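DNA polymerase (PDB 2PY5) replicates the phage genome by protein-primed, strand-displacing DNA synthesis with high processivity and fidelity, and proofreads with a 3'-5' exonuclease. Local coordinates at residues 17-22 with 566-571; 532-537 with 554-559. The protein carries 2 engineered substitutions. One frame throughout, in Å; residues are numbered along the deposited sequence.

In the fold
Both contacts involve the two-stranded antiparallel sheet at the C-terminal end of the chain, formed by strands 551-561 and 564-573. Contact 2 sets strand 551-561 against the turn and short helix at 532-538. Contact 1 sets strand 564-573 against the loop between strands 8-15 and 24-31 of the exonuclease domain. Along the chain the order is 17-22, 532-537, 554-559, 566-571. The contact centres are about 12 Å apart, and backbone hydrogen bonds join the two strands directly, such as Asp570 N to Lys555 O at 2.7 Å. The sheet therefore bridges the polymerization region and the exonuclease domain beside bound DNA.

Contact 1 of 2, residues 17-22 with 566-571; sequences TKVEDC and VLVDDT. With nucleotides of chain A.
Val566 of the C-terminal beta hairpin packs onto the type I turn Lys18-Asp21 of the exonuclease domain, beside the single-stranded DNA of chain A. Segment 566-571 lies in the C-terminal region involved in DNA binding and terminal protein interaction. The turn is closed by Asp21 N donating to Lys18 O at 2.9 Å. Both methyl groups of Val566 are used. Its CG1, anti to the backbone N (chi1 172°), lies 3.4 Å from Thr17 O. Its CG2 reaches Lys18 O and the sulphur, with Cys22 SG 3.7 Å from Val566 CG2. Cys22 is buried and also touches Phe69, a residue that interacts with the primer terminal protein. The side chain of Val19 crosses those of Val566 and Val568 at about a right angle. One methyl serves both: Val19 CG1 is 4.1 Å from Val566 CG1 and 4.0 Å from Val568 CG2.

No direct hydrogen bond joins the segments. Water 1 bridges them instead, donating to both Thr17 O and Leu567 O. The side chain of Thr17 is held on the exonuclease side, where OG1 bonds to His149. The salt bridge of Lys18 to Glu151 ties the turn to the same neighbourhood.

The DNA lies next to this junction. Leu567 lies between two thymines, its CD1 3.7 Å from N1 of DT7 and 3.7 Å from C2 of DT6, both of chain A. The methyl of Thr17 also meets the base of DT7, with Thr17 CG2 3.3 Å from O2 of DT7 of chain A.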
loop_
_atom_site.group_PDB
_atom_site.type_symbol
_atom_site.label_atom_id
_atom_site.label_comp_id
_atom_site.label_asym_id
_atom_site.label_seq_id
_atom_site.Cartn_x
_atom_site.Cartn_y
_atom_site.Cartn_z
ATOM N N THR F 17 -23.901 -14.203 3.092
ATOM C CA THR F 17 -23.144 -13.658 4.214
ATOM C C THR F 17 -23.405 -14.402 5.516
ATOM O O THR F 17 -23.203 -13.862 6.594
ATOM C CB THR F 17 -23.428 -12.152 4.356
ATOM O OG1 THR F 17 -24.775 -11.938 4.785
ATOM C CG2 THR F 17 -23.187 -11.444 3.011
ATOM N N LYS F 18 -23.816 -15.661 5.394
ATOM C CA LYS F 18 -24.079 -16.528 6.541
ATOM C C LYS F 18 -22.943 -17.533 6.682
ATOM O O LYS F 18 -22.636 -18.256 5.735
ATOM C CB LYS F 18 -25.369 -17.292 6.319
ATOM C CG LYS F 18 -26.593 -16.434 6.089
ATOM C CD LYS F 18 -27.725 -17.315 5.578
ATOM C CE LYS F 18 -29.051 -16.587 5.520
ATOM N NZ LYS F 18 -30.166 -17.525 5.172
ATOM N N VAL F 19 -22.319 -17.588 7.858
ATOM C CA VAL F 19 -21.226 -18.552 8.088
ATOM C C VAL F 19 -21.652 -20.010 7.833
ATOM O O VAL F 19 -20.834 -20.838 7.415
ATOM C CB VAL F 19 -20.595 -18.402 9.498
ATOM C CG1 VAL F 19 -19.910 -17.051 9.624
ATOM C CG2 VAL F 19 -21.630 -18.576 10.592
ATOM N N GLU F 20 -22.941 -20.309 8.036
ATOM C CA GLU F 20 -23.474 -21.672 7.839
ATOM C C GLU F 20 -23.960 -21.897 6.410
ATOM O O GLU F 20 -24.364 -23.005 6.061
ATOM C CB GLU F 20 -24.636 -21.978 8.802
ATOM C CG GLU F 20 -24.806 -20.998 9.926
ATOM C CD GLU F 20 -25.484 -19.714 9.472
ATOM O OE1 GLU F 20 -24.845 -18.654 9.550
ATOM O OE2 GLU F 20 -26.653 -19.778 9.025
ATOM N N ASP F 21 -23.919 -20.862 5.575
ATOM C CA ASP F 21 -24.450 -20.974 4.222
ATOM C C ASP F 21 -23.827 -19.922 3.315
ATOM O O ASP F 21 -24.453 -18.913 2.954
ATOM C CB ASP F 21 -25.967 -20.839 4.245
ATOM C CG ASP F 21 -26.597 -21.097 2.905
ATOM O OD1 ASP F 21 -27.805 -20.826 2.784
ATOM O OD2 ASP F 21 -25.896 -21.553 1.976
ATOM N N CYS F 22 -22.567 -20.170 2.986
ATOM C CA CYS F 22 -21.736 -19.241 2.254
ATOM C C CYS F 22 -21.536 -19.728 0.832
ATOM O O CYS F 22 -20.943 -20.790 0.603
ATOM C CB CYS F 22 -20.400 -19.115 2.970
ATOM S SG CYS F 22 -19.200 -18.079 2.173
ATOM N N VAL F 566 -16.876 -15.390 4.631
ATOM C CA VAL F 566 -17.899 -14.462 5.115
ATOM C C VAL F 566 -17.220 -13.308 5.829
ATOM O O VAL F 566 -16.310 -13.514 6.629
ATOM C CB VAL F 566 -18.883 -15.153 6.076
ATOM C CG1 VAL F 566 -19.820 -14.134 6.732
ATOM C CG2 VAL F 566 -19.658 -16.199 5.332
ATOM N N LEU F 567 -17.673 -12.096 5.537
ATOM C CA LEU F 567 -17.226 -10.895 6.220
ATOM C C LEU F 567 -18.165 -10.697 7.395
ATOM O O LEU F 567 -19.332 -10.344 7.214
ATOM C CB LEU F 567 -17.271 -9.704 5.273
ATOM C CG LEU F 567 -16.300 -9.833 4.087
ATOM C CD1 LEU F 567 -16.479 -8.700 3.093
ATOM C CD2 LEU F 567 -14.881 -9.857 4.626
ATOM N N VAL F 568 -17.679 -11.032 8.586
ATOM C CA VAL F 568 -18.476 -10.957 9.809
ATOM C C VAL F 568 -18.230 -9.612 10.453
ATOM O O VAL F 568 -17.080 -9.196 10.585
ATOM C CB VAL F 568 -18.056 -12.068 10.791
ATOM C CG1 VAL F 568 -18.827 -11.967 12.105
ATOM C CG2 VAL F 568 -18.264 -13.430 10.168
ATOM N N ASP F 569 -19.302 -8.926 10.849
ATOM C CA ASP F 569 -19.161 -7.640 11.525
ATOM C C ASP F 569 -18.565 -7.882 12.903
ATOM O O ASP F 569 -19.103 -8.636 13.714
ATOM C CB ASP F 569 -20.494 -6.883 11.618
ATOM C CG ASP F 569 -20.912 -6.255 10.289
ATOM O OD1 ASP F 569 -20.034 -5.999 9.428
ATOM O OD2 ASP F 569 -22.123 -6.012 10.106
ATOM N N ASP F 570 -17.421 -7.257 13.121
ATOM C CA ASP F 570 -16.628 -7.422 14.314
ATOM C C ASP F 570 -16.595 -6.093 15.063
ATOM O O ASP F 570 -16.900 -5.028 14.500
ATOM C CB ASP F 570 -15.204 -7.832 13.908
ATOM C CG ASP F 570 -14.391 -8.396 15.065
ATOM O OD1 ASP F 570 -14.958 -9.127 15.906
ATOM O OD2 ASP F 570 -13.175 -8.111 15.125
ATOM N N THR F 571 -16.212 -6.160 16.331
ATOM C CA THR F 571 -16.078 -4.967 17.160
ATOM C C THR F 571 -14.810 -4.181 16.807
ATOM O O THR F 571 -13.696 -4.718 16.869
ATOM C CB THR F 571 -16.027 -5.332 18.631
ATOM O OG1 THR F 571 -17.205 -6.068 18.972
ATOM C CG2 THR F 571 -15.947 -4.073 19.499
ATOM P P DT A 7 -18.091 -6.290 -3.212
ATOM O OP1 DT A 7 -18.646 -6.293 -4.575
ATOM O OP2 DT A 7 -18.158 -5.066 -2.389
ATOM O "O5'" DT A 7 -18.781 -7.426 -2.323
ATOM C "C5'" DT A 7 -18.796 -8.783 -2.739
ATOM C "C4'" DT A 7 -19.547 -9.585 -1.691
ATOM O "O4'" DT A 7 -18.891 -9.436 -0.417
ATOM C "C3'" DT A 7 -20.991 -9.157 -1.425
ATOM O "O3'" DT A 7 -21.923 -9.751 -2.339
ATOM C "C2'" DT A 7 -21.196 -9.709 -0.022
ATOM C "C1'" DT A 7 -19.840 -9.506 0.631
ATOM N N1 DT A 7 -19.740 -8.261 1.477
ATOM C C2 DT A 7 -20.167 -8.348 2.778
ATOM O O2 DT A 7 -20.622 -9.366 3.266
ATOM N N3 DT A 7 -20.043 -7.196 3.504
ATOM C C4 DT A 7 -19.540 -5.988 3.066
ATOM O O4 DT A 7 -19.477 -5.007 3.814
ATOM C C5 DT A 7 -19.108 -5.959 1.691
ATOM C C7 DT A 7 -18.541 -4.697 1.113
ATOM C C6 DT A 7 -19.220 -7.082 0.959
ATOM P P DT A 6 -13.410 -2.919 -2.885
ATOM O OP1 DT A 6 -13.574 -2.677 -4.313
ATOM O OP2 DT A 6 -14.078 -2.076 -1.887
ATOM O "O5'" DT A 6 -13.955 -4.393 -2.544
ATOM C "C5'" DT A 6 -13.758 -5.461 -3.456
ATOM C "C4'" DT A 6 -14.235 -6.724 -2.777
ATOM O "O4'" DT A 6 -13.455 -6.999 -1.601
ATOM C "C3'" DT A 6 -15.671 -6.628 -2.274
ATOM O "O3'" DT A 6 -16.607 -6.894 -3.317
ATOM C "C2'" DT A 6 -15.685 -7.665 -1.159
ATOM C "C1'" DT A 6 -14.245 -7.700 -0.659
ATOM N N1 DT A 6 -14.034 -7.030 0.658
ATOM C C2 DT A 6 -13.263 -7.674 1.592
ATOM O O2 DT A 6 -12.743 -8.757 1.410
ATOM N N3 DT A 6 -13.127 -6.988 2.774
ATOM C C4 DT A 6 -13.659 -5.749 3.091
ATOM O O4 DT A 6 -13.461 -5.225 4.184
ATOM C C5 DT A 6 -14.432 -5.119 2.050
ATOM C C7 DT A 6 -15.055 -3.782 2.272
ATOM C C6 DT A 6 -14.585 -5.785 0.888
HETATM O O HOH W 1 -22.067 -11.384 7.756
#

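Contact 2 of 2, residues 532-537 with 554-559; sequences GMTDKI and MKPKPV. With nucleotides of chain B.
Met554 starts the contact by laying its side chain against the first turn of helix 535-538. Its CB is 3.7 Å from Ile537 CG1, and the two side chains slide past each other in opposite directions. The chain bends at chi3 (95°), which places CE against the aliphatic chain of Lys536. There the two side chains cross at about a right angle. Met554 CE is modelled 3.3 Å from both CD and CE of Lys536, closer than usual for carbons, so the exact fit there is doubtful. The carbonyl of Met554 takes a hydrogen bond from water 2, at 2.6 Å from Met554 O. The same water is hydrogen-bonded to Thr534 OG1, so it links the strand to the residue that caps the helix.

Lys555 comes next. Its extended side chain runs past Thr534 toward the turn before the helix. Its CG is 4.1 Å from Thr534 CG2. At the end of the chain, Lys555 NZ donates a weak hydrogen bond to Gly532 O at 3.3 Å. At Gly532 phi is 85°, where a CB would press on the preceding carbonyl O. The CA of Gly532 is 3.6 Å from N2 of DG1 of chain B. Gly532 meets the lysine through its O and the DNA through its CA.

Pro556 closes the contact. Its CD meets Thr534 CG2 at 4.0 Å, tip to tip, while the proline also packs on a thymine base of the bound DNA.

Thr534 is the N-cap residue of the helix: its OG1 accepts a weak bond from Ile537 N. On the strand side, Met554 and Lys555 both face Asp570 in a classic beta bulge. A capped helix start thus packs against a bulged hairpin strand beside the bound DNA.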
loop_
_atom_site.group_PDB
_atom_site.type_symbol
_atom_site.label_atom_id
_atom_site.label_comp_id
_atom_site.label_asym_id
_atom_site.label_seq_id
_atom_site.Cartn_x
_atom_site.Cartn_y
_atom_site.Cartn_z
ATOM N N GLY F 532 -7.820 1.675 10.230
ATOM C CA GLY F 532 -8.672 0.508 10.384
ATOM C C GLY F 532 -10.143 0.838 10.507
ATOM O O GLY F 532 -10.982 -0.057 10.415
ATOM N N MET F 533 -10.473 2.113 10.718
ATOM C CA MET F 533 -11.866 2.520 10.824
ATOM C C MET F 533 -12.455 2.554 9.422
ATOM O O MET F 533 -11.879 3.159 8.518
ATOM C CB MET F 533 -11.973 3.897 11.498
ATOM C CG MET F 533 -13.365 4.286 11.882
ATOM S SD MET F 533 -13.453 5.891 12.691
ATOM C CE MET F 533 -13.031 5.476 14.385
ATOM N N THR F 534 -13.584 1.880 9.231
ATOM C CA THR F 534 -14.254 1.875 7.930
ATOM C C THR F 534 -15.012 3.180 7.760
ATOM O O THR F 534 -15.200 3.914 8.724
ATOM C CB THR F 534 -15.265 0.736 7.806
ATOM O OG1 THR F 534 -16.354 0.982 8.701
ATOM C CG2 THR F 534 -14.614 -0.614 8.132
ATOM N N ASP F 535 -15.465 3.458 6.541
ATOM C CA ASP F 535 -16.232 4.678 6.269
ATOM C C ASP F 535 -17.568 4.706 7.011
ATOM O O ASP F 535 -17.984 5.755 7.490
ATOM C CB ASP F 535 -16.468 4.867 4.761
ATOM C CG ASP F 535 -15.202 5.233 4.009
ATOM O OD1 ASP F 535 -14.313 5.895 4.591
ATOM O OD2 ASP F 535 -15.099 4.862 2.818
ATOM N N LYS F 536 -18.240 3.556 7.115
ATOM C CA LYS F 536 -19.508 3.499 7.842
ATOM C C LYS F 536 -19.321 3.879 9.316
ATOM O O LYS F 536 -20.177 4.537 9.902
ATOM C CB LYS F 536 -20.151 2.103 7.749
ATOM C CG LYS F 536 -21.595 2.087 8.249
ATOM C CD LYS F 536 -22.249 0.716 8.203
ATOM C CE LYS F 536 -23.754 0.842 8.471
ATOM N NZ LYS F 536 -24.384 -0.431 8.932
ATOM N N ILE F 537 -18.215 3.441 9.911
ATOM C CA ILE F 537 -17.914 3.776 11.303
ATOM C C ILE F 537 -17.550 5.267 11.419
ATOM O O ILE F 537 -17.973 5.933 12.352
ATOM C CB ILE F 537 -16.782 2.898 11.881
ATOM C CG1 ILE F 537 -17.230 1.430 11.940
ATOM C CG2 ILE F 537 -16.399 3.373 13.281
ATOM C CD1 ILE F 537 -16.148 0.462 12.355
ATOM N N MET F 554 -19.135 -2.979 13.695
ATOM C CA MET F 554 -19.427 -2.656 12.311
ATOM C C MET F 554 -18.252 -2.899 11.374
ATOM O O MET F 554 -18.330 -2.518 10.206
ATOM C CB MET F 554 -19.822 -1.185 12.202
ATOM C CG MET F 554 -21.026 -0.789 13.017
ATOM S SD MET F 554 -21.390 0.962 12.813
ATOM C CE MET F 554 -22.617 0.902 11.518
ATOM N N LYS F 555 -17.179 -3.528 11.859
ATOM C CA LYS F 555 -15.993 -3.734 11.028
ATOM C C LYS F 555 -15.994 -5.132 10.443
ATOM O O LYS F 555 -15.866 -6.105 11.176
ATOM C CB LYS F 555 -14.695 -3.512 11.806
ATOM C CG LYS F 555 -13.451 -3.477 10.900
ATOM C CD LYS F 555 -12.188 -3.420 11.713
ATOM C CE LYS F 555 -10.945 -3.318 10.832
ATOM N NZ LYS F 555 -9.767 -2.859 11.622
ATOM N N PRO F 556 -16.135 -5.231 9.115
ATOM C CA PRO F 556 -16.072 -6.549 8.482
ATOM C C PRO F 556 -14.711 -7.220 8.686
ATOM O O PRO F 556 -13.662 -6.587 8.453
ATOM C CB PRO F 556 -16.298 -6.236 6.998
ATOM C CG PRO F 556 -16.885 -4.896 6.950
ATOM C CD PRO F 556 -16.394 -4.162 8.138
ATOM N N LYS F 557 -14.746 -8.473 9.135
ATOM C CA LYS F 557 -13.563 -9.319 9.272
ATOM C C LYS F 557 -13.793 -10.611 8.488
ATOM O O LYS F 557 -14.811 -11.258 8.661
ATOM C CB LYS F 557 -13.323 -9.660 10.738
ATOM N N PRO F 558 -12.848 -10.986 7.616
ATOM C CA PRO F 558 -13.020 -12.188 6.808
ATOM C C PRO F 558 -12.762 -13.489 7.578
ATOM O O PRO F 558 -11.725 -13.643 8.229
ATOM C CB PRO F 558 -12.000 -12.000 5.696
ATOM C CG PRO F 558 -10.933 -11.192 6.328
ATOM C CD PRO F 558 -11.589 -10.293 7.302
ATOM N N VAL F 559 -13.715 -14.413 7.492
ATOM C CA VAL F 559 -13.601 -15.717 8.110
ATOM C C VAL F 559 -13.744 -16.769 7.010
ATOM O O VAL F 559 -14.699 -16.720 6.231
ATOM C CB VAL F 559 -14.716 -15.922 9.171
ATOM C CG1 VAL F 559 -14.620 -17.304 9.806
ATOM C CG2 VAL F 559 -14.650 -14.808 10.216
ATOM O "O5'" DG B 1 -4.643 2.669 17.309
ATOM C "C5'" DG B 1 -5.639 1.637 17.252
ATOM C "C4'" DG B 1 -5.131 0.411 16.519
ATOM O "O4'" DG B 1 -4.704 0.782 15.189
ATOM C "C3'" DG B 1 -3.913 -0.263 17.158
ATOM O "O3'" DG B 1 -4.254 -1.470 17.895
ATOM C "C2'" DG B 1 -2.939 -0.485 15.993
ATOM C "C1'" DG B 1 -3.790 -0.196 14.757
ATOM N N9 DG B 1 -3.105 0.322 13.570
ATOM C C8 DG B 1 -1.986 1.122 13.503
ATOM N N7 DG B 1 -1.630 1.420 12.284
ATOM C C5 DG B 1 -2.573 0.780 11.490
ATOM C C6 DG B 1 -2.708 0.734 10.081
ATOM O O6 DG B 1 -1.992 1.273 9.223
ATOM N N1 DG B 1 -3.807 -0.030 9.688
ATOM C C2 DG B 1 -4.673 -0.673 10.541
ATOM N N2 DG B 1 -5.677 -1.362 9.974
ATOM N N3 DG B 1 -4.558 -0.638 11.865
ATOM C C4 DG B 1 -3.491 0.103 12.268
HETATM O O HOH W 2 -18.243 -0.703 8.352
#